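Local coordinates for probable ribosomal RNA small subunit methyltransferase (Thermus thermophilus, PDB 3DMH), which methylates the exocyclic N2 of a guanosine in 16S ribosomal RNA, using S-adenosylmethionine as the methyl donor, at residues A138-K141 / N142-F145; V162-G166 / P167-A171; F200-L203 / P204-S208; K211-P214 / A215-L218. One frame throughout, in Å; residues are numbered along the deposited sequence.

Contact 1: A138-K141 / N142-F145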
loop_
_atom_site.group_PDB
_atom_site.type_symbol
_atom_site.label_atom_id
_atom_site.label_comp_id
_atom_site.label_asym_id
_atom_site.label_seq_id
_atom_site.Cartn_x
_atom_site.Cartn_y
_atom_site.Cartn_z
ATOM N N ALA A 138 18.395 5.189 -3.160
ATOM C CA ALA A 138 18.831 3.821 -2.904
ATOM C C ALA A 138 17.945 2.812 -3.613
ATOM O O ALA A 138 16.752 3.032 -3.810
ATOM C CB ALA A 138 18.842 3.522 -1.396
ATOM N N GLY A 139 18.527 1.685 -4.005
ATOM C CA GLY A 139 17.708 0.654 -4.631
ATOM C C GLY A 139 18.483 -0.603 -4.953
ATOM O O GLY A 139 19.500 -0.900 -4.317
ATOM N N ASP A 140 17.990 -1.312 -5.961
ATOM C CA ASP A 140 18.385 -2.685 -6.260
ATOM C C ASP A 140 18.627 -2.784 -7.763
ATOM O O ASP A 140 17.752 -2.453 -8.561
ATOM C CB ASP A 140 17.218 -3.590 -5.823
ATOM C CG ASP A 140 17.514 -5.084 -5.945
ATOM O OD1 ASP A 140 18.476 -5.496 -6.622
ATOM O OD2 ASP A 140 16.724 -5.852 -5.354
ATOM N N LYS A 141 19.823 -3.209 -8.163
ATOM C CA LYS A 141 20.095 -3.350 -9.581
ATOM C C LYS A 141 19.190 -4.383 -10.260
ATOM O O LYS A 141 18.964 -4.296 -11.467
ATOM C CB LYS A 141 21.570 -3.672 -9.822
ATOM C CG LYS A 141 22.478 -2.449 -9.769
ATOM C CD LYS A 141 23.938 -2.863 -9.756
ATOM C CE LYS A 141 24.399 -3.435 -11.088
ATOM N NZ LYS A 141 24.677 -2.371 -12.093
ATOM N N ASN A 142 18.671 -5.338 -9.485
ATOM C CA ASN A 142 17.686 -6.305 -9.986
ATOM C C ASN A 142 16.279 -5.715 -10.061
ATOM O O ASN A 142 15.351 -6.364 -10.568
ATOM C CB ASN A 142 17.633 -7.555 -9.101
ATOM C CG ASN A 142 18.970 -8.246 -8.977
ATOM O OD1 ASN A 142 19.396 -8.586 -7.871
ATOM N ND2 ASN A 142 19.644 -8.456 -10.104
ATOM N N LYS A 143 16.116 -4.505 -9.535
ATOM C CA LYS A 143 14.817 -3.837 -9.542
ATOM C C LYS A 143 14.942 -2.392 -10.028
ATOM O O LYS A 143 14.462 -1.453 -9.379
ATOM C CB LYS A 143 14.146 -3.913 -8.165
ATOM C CG LYS A 143 13.925 -5.336 -7.691
ATOM C CD LYS A 143 13.253 -5.356 -6.343
ATOM C CE LYS A 143 13.196 -6.753 -5.772
ATOM N NZ LYS A 143 12.558 -6.709 -4.424
ATOM N N GLY A 144 15.618 -2.231 -11.164
ATOM C CA GLY A 144 15.645 -0.966 -11.893
ATOM C C GLY A 144 16.572 0.141 -11.419
ATOM O O GLY A 144 16.518 1.245 -11.963
ATOM N N PHE A 145 17.447 -0.132 -10.456
ATOM C CA PHE A 145 18.322 0.938 -9.940
ATOM C C PHE A 145 19.076 1.718 -11.026
ATOM O O PHE A 145 19.133 2.951 -10.996
ATOM C CB PHE A 145 19.320 0.453 -8.876
ATOM C CG PHE A 145 20.230 1.553 -8.384
ATOM C CD1 PHE A 145 19.799 2.435 -7.397
ATOM C CD2 PHE A 145 21.487 1.746 -8.953
ATOM C CE1 PHE A 145 20.622 3.477 -6.959
ATOM C CE2 PHE A 145 22.311 2.781 -8.522
ATOM C CZ PHE A 145 21.875 3.649 -7.518
HETATM O O HOH W 1 15.632 -0.208 -7.115
HETATM O O HOH W 2 14.887 -5.117 -3.486
HETATM O O HOH W 3 17.255 -8.480 -5.786
HETATM O O HOH W 4 16.402 -4.025 -13.186
#

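Contact 2: V162-G166 / P167-A171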
loop_
_atom_site.group_PDB
_atom_site.type_symbol
_atom_site.label_atom_id
_atom_site.label_comp_id
_atom_site.label_asym_id
_atom_site.label_seq_id
_atom_site.Cartn_x
_atom_site.Cartn_y
_atom_site.Cartn_z
ATOM N N VAL A 162 27.603 5.973 -3.842
ATOM C CA VAL A 162 28.373 6.154 -2.618
ATOM C C VAL A 162 28.368 4.931 -1.683
ATOM O O VAL A 162 29.007 4.965 -0.634
ATOM C CB VAL A 162 27.953 7.446 -1.856
ATOM C CG1 VAL A 162 28.324 8.705 -2.667
ATOM C CG2 VAL A 162 26.452 7.414 -1.541
ATOM N N ARG A 163 27.650 3.865 -2.056
ATOM C CA ARG A 163 27.699 2.601 -1.308
ATOM C C ARG A 163 27.184 1.441 -2.160
ATOM O O ARG A 163 26.264 1.607 -2.960
ATOM C CB ARG A 163 26.923 2.698 0.020
ATOM C CG ARG A 163 27.404 1.750 1.126
ATOM C CD ARG A 163 28.772 2.125 1.705
ATOM N NE ARG A 163 28.794 3.490 2.224
ATOM C CZ ARG A 163 28.883 3.818 3.513
ATOM N NH1 ARG A 163 28.968 2.876 4.450
ATOM N NH2 ARG A 163 28.897 5.097 3.858
ATOM N N ARG A 164 27.819 0.284 -2.000
ATOM C CA ARG A 164 27.526 -0.917 -2.782
ATOM C C ARG A 164 27.539 -2.113 -1.834
ATOM O O ARG A 164 28.417 -2.227 -0.978
ATOM C CB ARG A 164 28.556 -1.113 -3.913
ATOM C CG ARG A 164 28.435 -0.131 -5.108
ATOM C CD ARG A 164 29.574 -0.292 -6.157
ATOM N NE ARG A 164 29.459 0.619 -7.316
ATOM C CZ ARG A 164 30.189 1.726 -7.496
ATOM N NH1 ARG A 164 31.109 2.079 -6.608
ATOM N NH2 ARG A 164 30.013 2.485 -8.575
ATOM N N GLU A 165 26.550 -2.992 -1.975
ATOM C CA GLU A 165 26.506 -4.235 -1.217
ATOM C C GLU A 165 25.699 -5.215 -2.047
ATOM O O GLU A 165 24.480 -5.098 -2.131
ATOM C CB GLU A 165 25.865 -4.033 0.168
ATOM C CG GLU A 165 25.763 -5.318 1.010
ATOM C CD GLU A 165 27.103 -5.774 1.561
ATOM O OE1 GLU A 165 27.851 -4.920 2.082
ATOM O OE2 GLU A 165 27.412 -6.986 1.473
ATOM N N GLY A 166 26.382 -6.159 -2.692
ATOM C CA GLY A 166 25.710 -7.068 -3.611
ATOM C C GLY A 166 25.068 -6.286 -4.742
ATOM O O GLY A 166 25.748 -5.475 -5.388
ATOM N N PRO A 167 23.751 -6.506 -4.976
ATOM C CA PRO A 167 23.020 -5.769 -6.002
ATOM C C PRO A 167 22.488 -4.421 -5.489
ATOM O O PRO A 167 21.963 -3.632 -6.281
ATOM C CB PRO A 167 21.842 -6.700 -6.303
ATOM C CG PRO A 167 21.526 -7.295 -4.964
ATOM C CD PRO A 167 22.886 -7.497 -4.304
ATOM N N TYR A 168 22.650 -4.159 -4.192
ATOM C CA TYR A 168 22.056 -2.970 -3.562
ATOM C C TYR A 168 22.986 -1.778 -3.670
ATOM O O TYR A 168 24.213 -1.922 -3.557
ATOM C CB TYR A 168 21.663 -3.253 -2.106
ATOM C CG TYR A 168 20.820 -4.501 -2.000
ATOM C CD1 TYR A 168 19.493 -4.505 -2.450
ATOM C CD2 TYR A 168 21.357 -5.682 -1.496
ATOM C CE1 TYR A 168 18.727 -5.659 -2.391
ATOM C CE2 TYR A 168 20.589 -6.840 -1.421
ATOM C CZ TYR A 168 19.286 -6.820 -1.872
ATOM O OH TYR A 168 18.536 -7.975 -1.797
ATOM N N ARG A 169 22.398 -0.605 -3.906
ATOM C CA ARG A 169 23.167 0.615 -4.163
ATOM C C ARG A 169 22.563 1.788 -3.416
ATOM O O ARG A 169 21.340 1.855 -3.248
ATOM C CB ARG A 169 23.133 0.968 -5.651
ATOM C CG ARG A 169 23.801 -0.025 -6.593
ATOM C CD ARG A 169 25.306 -0.023 -6.391
ATOM N NE ARG A 169 25.994 -0.940 -7.305
ATOM C CZ ARG A 169 26.131 -2.252 -7.112
ATOM N NH1 ARG A 169 25.632 -2.837 -6.031
ATOM N NH2 ARG A 169 26.782 -2.985 -8.011
ATOM N N VAL A 170 23.430 2.710 -2.999
ATOM C CA VAL A 170 23.030 4.073 -2.635
ATOM C C VAL A 170 23.857 5.035 -3.470
ATOM O O VAL A 170 25.085 4.879 -3.567
ATOM C CB VAL A 170 23.289 4.403 -1.157
ATOM C CG1 VAL A 170 22.731 5.800 -0.821
ATOM C CG2 VAL A 170 22.681 3.350 -0.242
ATOM N N ALA A 171 23.172 5.997 -4.083
ATOM C CA ALA A 171 23.813 7.096 -4.782
ATOM C C ALA A 171 23.497 8.434 -4.137
ATOM O O ALA A 171 22.461 8.598 -3.481
ATOM C CB ALA A 171 23.405 7.111 -6.240
#

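Contact 3: F200-L203 / P204-S208. With SAM (S-adenosylmethionine), chain D.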
loop_
_atom_site.group_PDB
_atom_site.type_symbol
_atom_site.label_atom_id
_atom_site.label_comp_id
_atom_site.label_asym_id
_atom_site.label_seq_id
_atom_site.Cartn_x
_atom_site.Cartn_y
_atom_site.Cartn_z
ATOM N N PHE A 200 -13.177 3.286 -13.691
ATOM C CA PHE A 200 -12.240 3.362 -12.574
ATOM C C PHE A 200 -11.190 4.443 -12.788
ATOM O O PHE A 200 -10.789 4.740 -13.918
ATOM C CB PHE A 200 -11.596 2.005 -12.317
ATOM C CG PHE A 200 -12.579 0.937 -11.942
ATOM C CD1 PHE A 200 -13.031 0.812 -10.633
ATOM C CD2 PHE A 200 -13.080 0.068 -12.905
ATOM C CE1 PHE A 200 -13.949 -0.175 -10.282
ATOM C CE2 PHE A 200 -14.005 -0.919 -12.575
ATOM C CZ PHE A 200 -14.439 -1.048 -11.253
ATOM N N HIS A 201 -10.747 5.031 -11.679
ATOM C CA HIS A 201 -9.785 6.123 -11.693
ATOM C C HIS A 201 -8.734 5.770 -10.684
ATOM O O HIS A 201 -9.055 5.333 -9.582
ATOM C CB HIS A 201 -10.440 7.424 -11.265
ATOM C CG HIS A 201 -11.328 8.012 -12.311
ATOM N ND1 HIS A 201 -12.598 7.538 -12.577
ATOM C CD2 HIS A 201 -11.113 9.018 -13.191
ATOM C CE1 HIS A 201 -13.132 8.244 -13.560
ATOM N NE2 HIS A 201 -12.250 9.145 -13.951
ATOM N N HIS A 202 -7.482 5.944 -11.064
ATOM C CA HIS A 202 -6.410 5.657 -10.116
ATOM C C HIS A 202 -5.122 6.411 -10.359
ATOM O O HIS A 202 -4.806 6.843 -11.481
ATOM C CB HIS A 202 -6.157 4.147 -10.027
ATOM C CG HIS A 202 -5.703 3.534 -11.309
ATOM N ND1 HIS A 202 -4.426 3.708 -11.801
ATOM C CD2 HIS A 202 -6.354 2.756 -12.205
ATOM C CE1 HIS A 202 -4.310 3.058 -12.943
ATOM N NE2 HIS A 202 -5.464 2.475 -13.214
ATOM N N LEU A 203 -4.393 6.576 -9.255
ATOM C CA LEU A 203 -3.054 7.130 -9.253
ATOM C C LEU A 203 -2.034 6.019 -9.521
ATOM O O LEU A 203 -2.406 4.830 -9.604
ATOM C CB LEU A 203 -2.780 7.804 -7.899
ATOM C CG LEU A 203 -3.589 9.072 -7.615
ATOM C CD1 LEU A 203 -3.535 9.371 -6.112
ATOM C CD2 LEU A 203 -3.035 10.250 -8.385
ATOM N N PRO A 204 -0.744 6.391 -9.686
ATOM C CA PRO A 204 0.250 5.350 -9.922
ATOM C C PRO A 204 0.440 4.417 -8.729
ATOM O O PRO A 204 0.225 4.817 -7.574
ATOM C CB PRO A 204 1.551 6.138 -10.148
ATOM C CG PRO A 204 1.142 7.523 -10.502
ATOM C CD PRO A 204 -0.152 7.746 -9.746
ATOM N N GLY A 205 0.808 3.174 -9.037
ATOM C CA GLY A 205 1.294 2.232 -8.024
ATOM C C GLY A 205 0.238 1.295 -7.472
ATOM O O GLY A 205 0.547 0.353 -6.707
ATOM N N VAL A 206 -1.019 1.551 -7.818
ATOM C CA VAL A 206 -2.124 0.727 -7.316
ATOM C C VAL A 206 -2.039 -0.693 -7.860
ATOM O O VAL A 206 -1.423 -0.938 -8.929
ATOM C CB VAL A 206 -3.512 1.338 -7.670
ATOM C CG1 VAL A 206 -3.627 2.740 -7.105
ATOM C CG2 VAL A 206 -3.729 1.325 -9.191
ATOM N N PHE A 207 -2.645 -1.626 -7.126
ATOM C CA PHE A 207 -2.750 -2.993 -7.642
ATOM C C PHE A 207 -3.634 -3.000 -8.888
ATOM O O PHE A 207 -4.716 -2.392 -8.905
ATOM C CB PHE A 207 -3.362 -3.913 -6.589
ATOM C CG PHE A 207 -3.636 -5.299 -7.096
ATOM C CD1 PHE A 207 -2.593 -6.193 -7.261
ATOM C CD2 PHE A 207 -4.940 -5.709 -7.404
ATOM C CE1 PHE A 207 -2.831 -7.491 -7.735
ATOM C CE2 PHE A 207 -5.196 -7.000 -7.873
ATOM C CZ PHE A 207 -4.127 -7.887 -8.035
ATOM N N SER A 208 -3.185 -3.723 -9.909
ATOM C CA SER A 208 -3.973 -3.934 -11.128
ATOM C C SER A 208 -4.382 -2.641 -11.830
ATOM O O SER A 208 -5.534 -2.460 -12.225
ATOM C CB SER A 208 -5.180 -4.847 -10.884
ATOM O OG SER A 208 -5.682 -5.319 -12.137
HETATM N N SAM D . -9.731 -5.135 -3.832
HETATM C CA SAM D . -8.871 -4.606 -4.946
HETATM C C SAM D . -9.146 -5.405 -6.202
HETATM O O SAM D . -9.793 -6.451 -6.052
HETATM O OXT SAM D . -8.697 -5.014 -7.293
HETATM C CB SAM D . -7.383 -4.727 -4.608
HETATM C CG SAM D . -6.875 -6.145 -4.335
HETATM S SD SAM D . -5.073 -6.168 -4.069
HETATM C CE SAM D . -4.671 -7.896 -4.454
HETATM C "C5'" SAM D . -4.844 -6.175 -2.267
HETATM C "C4'" SAM D . -5.041 -4.798 -1.653
HETATM O "O4'" SAM D . -4.724 -4.960 -0.273
HETATM C "C3'" SAM D . -4.137 -3.697 -2.223
HETATM O "O3'" SAM D . -4.889 -2.578 -2.673
HETATM C "C2'" SAM D . -3.215 -3.359 -1.046
HETATM O "O2'" SAM D . -2.737 -2.028 -1.014
HETATM C "C1'" SAM D . -4.140 -3.731 0.110
HETATM N N9 SAM D . -3.410 -3.881 1.354
HETATM C C8 SAM D . -2.105 -4.323 1.558
HETATM N N7 SAM D . -1.844 -4.335 2.889
HETATM C C5 SAM D . -2.976 -3.882 3.535
HETATM C C6 SAM D . -3.287 -3.640 4.878
HETATM N N6 SAM D . -2.382 -3.831 5.848
HETATM N N1 SAM D . -4.549 -3.180 5.172
HETATM C C2 SAM D . -5.484 -2.946 4.189
HETATM N N3 SAM D . -5.184 -3.122 2.843
HETATM C C4 SAM D . -3.951 -3.597 2.557
#

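Contact 4: K211-P214 / A215-L218. With GMP (guanosine), chain E; SAM (S-adenosylmethionine), chain D.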
loop_
_atom_site.group_PDB
_atom_site.type_symbol
_atom_site.label_atom_id
_atom_site.label_comp_id
_atom_site.label_asym_id
_atom_site.label_seq_id
_atom_site.Cartn_x
_atom_site.Cartn_y
_atom_site.Cartn_z
ATOM N N LYS A 211 -6.786 -2.147 -15.599
ATOM C CA LYS A 211 -7.759 -3.217 -15.885
ATOM C C LYS A 211 -8.194 -3.912 -14.609
ATOM O O LYS A 211 -7.436 -3.981 -13.649
ATOM C CB LYS A 211 -7.200 -4.263 -16.854
ATOM C CG LYS A 211 -6.017 -5.055 -16.322
ATOM C CD LYS A 211 -5.321 -5.785 -17.474
ATOM C CE LYS A 211 -4.343 -6.839 -16.966
ATOM N NZ LYS A 211 -3.237 -6.229 -16.186
ATOM N N VAL A 212 -9.412 -4.449 -14.616
ATOM C CA VAL A 212 -9.917 -5.192 -13.471
ATOM C C VAL A 212 -9.221 -6.555 -13.378
ATOM O O VAL A 212 -9.165 -7.306 -14.369
ATOM C CB VAL A 212 -11.456 -5.343 -13.544
ATOM C CG1 VAL A 212 -11.970 -6.156 -12.377
ATOM C CG2 VAL A 212 -12.121 -3.969 -13.526
ATOM N N ASP A 213 -8.662 -6.850 -12.196
ATOM C CA ASP A 213 -8.073 -8.163 -11.921
ATOM C C ASP A 213 -9.104 -9.265 -12.217
ATOM O O ASP A 213 -10.208 -9.241 -11.678
ATOM C CB ASP A 213 -7.621 -8.221 -10.444
ATOM C CG ASP A 213 -6.948 -9.550 -10.059
ATOM O OD1 ASP A 213 -6.907 -10.501 -10.860
ATOM O OD2 ASP A 213 -6.452 -9.634 -8.914
ATOM N N PRO A 214 -8.759 -10.221 -13.104
ATOM C CA PRO A 214 -9.662 -11.356 -13.338
ATOM C C PRO A 214 -10.088 -12.065 -12.037
ATOM O O PRO A 214 -11.202 -12.583 -11.964
ATOM C CB PRO A 214 -8.829 -12.284 -14.230
ATOM C CG PRO A 214 -7.886 -11.327 -14.966
ATOM C CD PRO A 214 -7.539 -10.295 -13.929
ATOM N N ALA A 215 -9.232 -12.065 -11.011
ATOM C CA ALA A 215 -9.589 -12.689 -9.739
ATOM C C ALA A 215 -10.759 -11.964 -9.071
ATOM O O ALA A 215 -11.652 -12.597 -8.484
ATOM C CB ALA A 215 -8.376 -12.728 -8.794
ATOM N N SER A 216 -10.728 -10.632 -9.136
ATOM C CA SER A 216 -11.801 -9.804 -8.581
ATOM C C SER A 216 -13.126 -10.061 -9.316
ATOM O O SER A 216 -14.181 -10.199 -8.682
ATOM C CB SER A 216 -11.413 -8.327 -8.663
ATOM O OG SER A 216 -10.181 -8.082 -8.003
ATOM N N LEU A 217 -13.066 -10.139 -10.648
ATOM C CA LEU A 217 -14.247 -10.503 -11.451
ATOM C C LEU A 217 -14.792 -11.861 -11.020
ATOM O O LEU A 217 -15.996 -12.026 -10.875
ATOM C CB LEU A 217 -13.926 -10.525 -12.952
ATOM C CG LEU A 217 -13.598 -9.174 -13.580
ATOM C CD1 LEU A 217 -13.190 -9.354 -15.033
ATOM C CD2 LEU A 217 -14.801 -8.229 -13.473
ATOM N N LEU A 218 -13.905 -12.827 -10.810
ATOM C CA LEU A 218 -14.319 -14.177 -10.401
ATOM C C LEU A 218 -15.016 -14.200 -9.038
ATOM O O LEU A 218 -16.012 -14.909 -8.851
ATOM C CB LEU A 218 -13.114 -15.113 -10.378
ATOM C CG LEU A 218 -13.437 -16.607 -10.336
ATOM C CD1 LEU A 218 -14.137 -17.071 -11.638
ATOM C CD2 LEU A 218 -12.167 -17.416 -10.061
HETATM C "C4'" GMP E . -1.710 -14.005 -12.701
HETATM O "O4'" GMP E . -2.283 -14.058 -11.389
HETATM C "C3'" GMP E . -0.470 -13.132 -12.591
HETATM O "O3'" GMP E . -0.836 -11.812 -13.011
HETATM C "C2'" GMP E . -0.159 -13.126 -11.105
HETATM O "O2'" GMP E . 0.492 -11.918 -10.709
HETATM C "C1'" GMP E . -1.545 -13.225 -10.490
HETATM N N9 GMP E . -1.615 -13.854 -9.155
HETATM C C8 GMP E . -0.830 -14.815 -8.639
HETATM N N7 GMP E . -1.223 -15.154 -7.384
HETATM C C5 GMP E . -2.309 -14.406 -7.086
HETATM C C6 GMP E . -3.231 -14.244 -5.931
HETATM O O6 GMP E . -3.091 -14.929 -4.896
HETATM N N1 GMP E . -4.218 -13.336 -6.042
HETATM C C2 GMP E . -4.402 -12.577 -7.150
HETATM N N2 GMP E . -5.409 -11.673 -7.216
HETATM N N3 GMP E . -3.596 -12.673 -8.245
HETATM C C4 GMP E . -2.564 -13.554 -8.261
HETATM N N SAM D . -9.731 -5.135 -3.832
HETATM C CA SAM D . -8.871 -4.606 -4.946
HETATM C C SAM D . -9.146 -5.405 -6.202
HETATM O O SAM D . -9.793 -6.451 -6.052
HETATM O OXT SAM D . -8.697 -5.014 -7.293
HETATM C CB SAM D . -7.383 -4.727 -4.608
HETATM C CG SAM D . -6.875 -6.145 -4.335
HETATM S SD SAM D . -5.073 -6.168 -4.069
HETATM C CE SAM D . -4.671 -7.896 -4.454
HETATM C "C5'" SAM D . -4.844 -6.175 -2.267
HETATM C "C4'" SAM D . -5.041 -4.798 -1.653
HETATM O "O4'" SAM D . -4.724 -4.960 -0.273
HETATM C "C3'" SAM D . -4.137 -3.697 -2.223
HETATM O "O3'" SAM D . -4.889 -2.578 -2.673
HETATM C "C2'" SAM D . -3.215 -3.359 -1.046
HETATM O "O2'" SAM D . -2.737 -2.028 -1.014
HETATM C "C1'" SAM D . -4.140 -3.731 0.110
HETATM N N9 SAM D . -3.410 -3.881 1.354
HETATM C C8 SAM D . -2.105 -4.323 1.558
HETATM N N7 SAM D . -1.844 -4.335 2.889
HETATM C C5 SAM D . -2.976 -3.882 3.535
HETATM C C6 SAM D . -3.287 -3.640 4.878
HETATM N N6 SAM D . -2.382 -3.831 5.848
HETATM N N1 SAM D . -4.549 -3.180 5.172
HETATM C C2 SAM D . -5.484 -2.946 4.189
HETATM N N3 SAM D . -5.184 -3.122 2.843
HETATM C C4 SAM D . -3.951 -3.597 2.557
#

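Contact 1: A138-K141 / N142-F145
Asp140 folds its carboxylate back over the turn that follows it, taking the backbone N-H of Asn142 on OD1 in an Asx turn. With CG anti to the backbone N (chi1 -175°), the acid leans beside its own carbonyl, and Asn142 N meets OD1 of Asp140 at 2.9 Å from above the carboxylate plane. The carbonyl O of Asp140 is gripped twice, by Lys143 N at 2.8 Å and by Phe145 N at 3.0 Å, the two donors arriving on opposite faces of the carbonyl plane. Lys143 sends an extended chain past OD2 of Asp140, its CD 3.6 Å away, yet its charge stops short of a salt bridge, with NZ 4.4 Å from Asp140 OD2. A water joins these two atoms, and a second links OD2 to Asn142 OD1, so the carboxylate is held by backbone and solvent together. On the other flank, Phe145 has CG anti to its backbone N (chi1 179°), which lays the ring beside the strand, CD1 3.7 Å from Gly139 N. Gly139, without a side chain, lies close against that ring. The turn thus carries strand 133-140 into helix 145-156, whose Phe149 meets the Phe145 ring; strand 168-174 pairs alongside, Lys141 bridges to Glu146, and Val34 and Leu38 of helix 33-41 pack on Ala138.

Contact 2: V162-G166 / P167-A171
The guanidinium of Arg169 has CG of Arg164 over one face, 3.3 Å above its plane, and the carbonyl O of Gly166 at its edge. The edge contact is a nearly straight hydrogen bond, Arg169 NH1 to Gly166 O at 2.7 Å, and the same NH1 also donates to Tyr168 O. The Tyr168 ring has CG of Pro167 over its centre, while its CD2 comes within 3.2 Å of Glu165 O. A bend at chi2 (-69°) turns the Arg169 chain across to the partner strand and over the turn. There the two arginines stand close, NE of Arg164 to NE of Arg169 3.8 Å, with their guanidinium planes 75° apart; contact is made by the aliphatic part of Arg164, although the like charges probably cost some energy. Replacing Arg169 by a leucine would probably leave the Gly166 carbonyl without its side-chain donor and free the Arg164 chain to turn.

Between the backbones, Glu165 and Tyr168 form a hydrogen-bonded pair, and Arg163 with Val170 another. Val170 O accepts from both Val162 N (2.8 Å) and Arg163 N (3.1 Å), the signature of a classic beta bulge. Val162 CG2 and Val170 CG1 touch beside it. Tyr168 reaches Pro33, and Arg163 reaches Leu37 and Thr41 of helix 33-41. The strands run antiparallel at 178° into a type II' turn with Gly166 and Pro167 at its corners: a tight hairpin closing a sheet of order 3-2-1-4-5-7-6, the arrangement of Rossmann-like class I methyltransferases.

Contact 3: F200-L203 / P204-S208
His202 sets CG between its backbone N and carbonyl carbon (chi1 62°), and Val206 holds CG2 in the same kind of place between its own, so that the methyl lies over the imidazole face. This CH-pi contact puts Val206 CG2 3.9 Å from the ring centroid of His202. The ring is fixed from both nitrogens: His202 ND1 donates to Leu203 O at 3.2 Å, close to the ring plane, and NE2 is hydrogen-bonded to Gly210 N. Leu203 to Val206 form a type II turn with Pro204 and Gly205 at its corners; Gly205 takes the positive phi (96°) that such a turn needs at its third position. The turn leads strand 196-202 into the cofactor pocket of the Rossmann-like methyltransferase domain. Here Phe207 offers a ring face to S-adenosylmethionine, whose methyl CE sits 3.4 Å above the plane over the ring centre, with the sulfur SD 3.4 Å from CD2 of Phe207. The positive sulfonium is probably stabilised by these pi electrons. Putting a serine in place of Phe207 would probably open a gap beside the methyl and let the sulfonium end of the cofactor shift. Farther back, Pro204 packs on Ala116 and Tyr117 of helix 115-128.

Contact 4: K211-P214 / A215-L218
Both carboxylate oxygens of Asp213 are engaged: OD1 caps the helix by accepting from Ala215 N, while OD2 takes the amino group of guanosine together with ND2 of Asn305. The capping bond, Ala215 N to OD1 of Asp213, is 2.8 Å long and comes in from above the carboxylate plane. That from guanosine N2 to Asp213 OD2 measures 2.9 Å. Because CG of Asp213 stands anti to the backbone N (chi1 -178°), the group reaches forward from the N-cap position and serves helix and substrate at once. Ala215 CB lies against the same amino group, 3.5 Å from guanosine N2.

One residue on, Ser216 donates from OG to the carboxylate O of S-adenosylmethionine at 2.6 Å, and Asn305 ND2 is a second partner of this hydroxyl. The first turn of helix 214-227 is closed behind these groups by Leu217 N on the carbonyl O of Asp213, nearly along the C=O axis, and by Leu218 N on Pro214 O. On the flank away from the ligands, Val212 meets Leu217 at about a right angle, CG1 of Val212 lying 3.6 Å from CG of Leu217, and both reach Ile193 of strand 187-193.

A helix start that touches both ligands probably helps to fix their positions relative to each other. Its N-terminal end probably favours the cofactor's carboxylate, and with Asp213 and Asn305 holding the guanosine, its N2 stands 4.7 Å from the methyl CE of S-adenosylmethionine, consistent with a site that aims this amine at the methyl donor.

Overall arrangement
Contacts 1 and 2 belong to one seven-stranded sheet, where strands 133-140 and 168-174 are neighbours and Gly139 and Lys141 probably pair with Arg169 and Pro167. Contact 1 is partly buried and contact 2 lies at the surface; backbone bonds and charged chains dominate both, with water bridges in contact 1, away from both ligands. Contacts 3 and 4 follow one another in the second, methyltransferase domain: 3 is buried and largely apolar, 4 partly buried and more polar. Both touch S-adenosylmethionine, Phe207 at its methyl and Ser216 at its carboxylate, and Phe207 packs against Asp213. Contact 4 also binds guanosine. Centres of contacts 2 and 4 are about 38 Å apart.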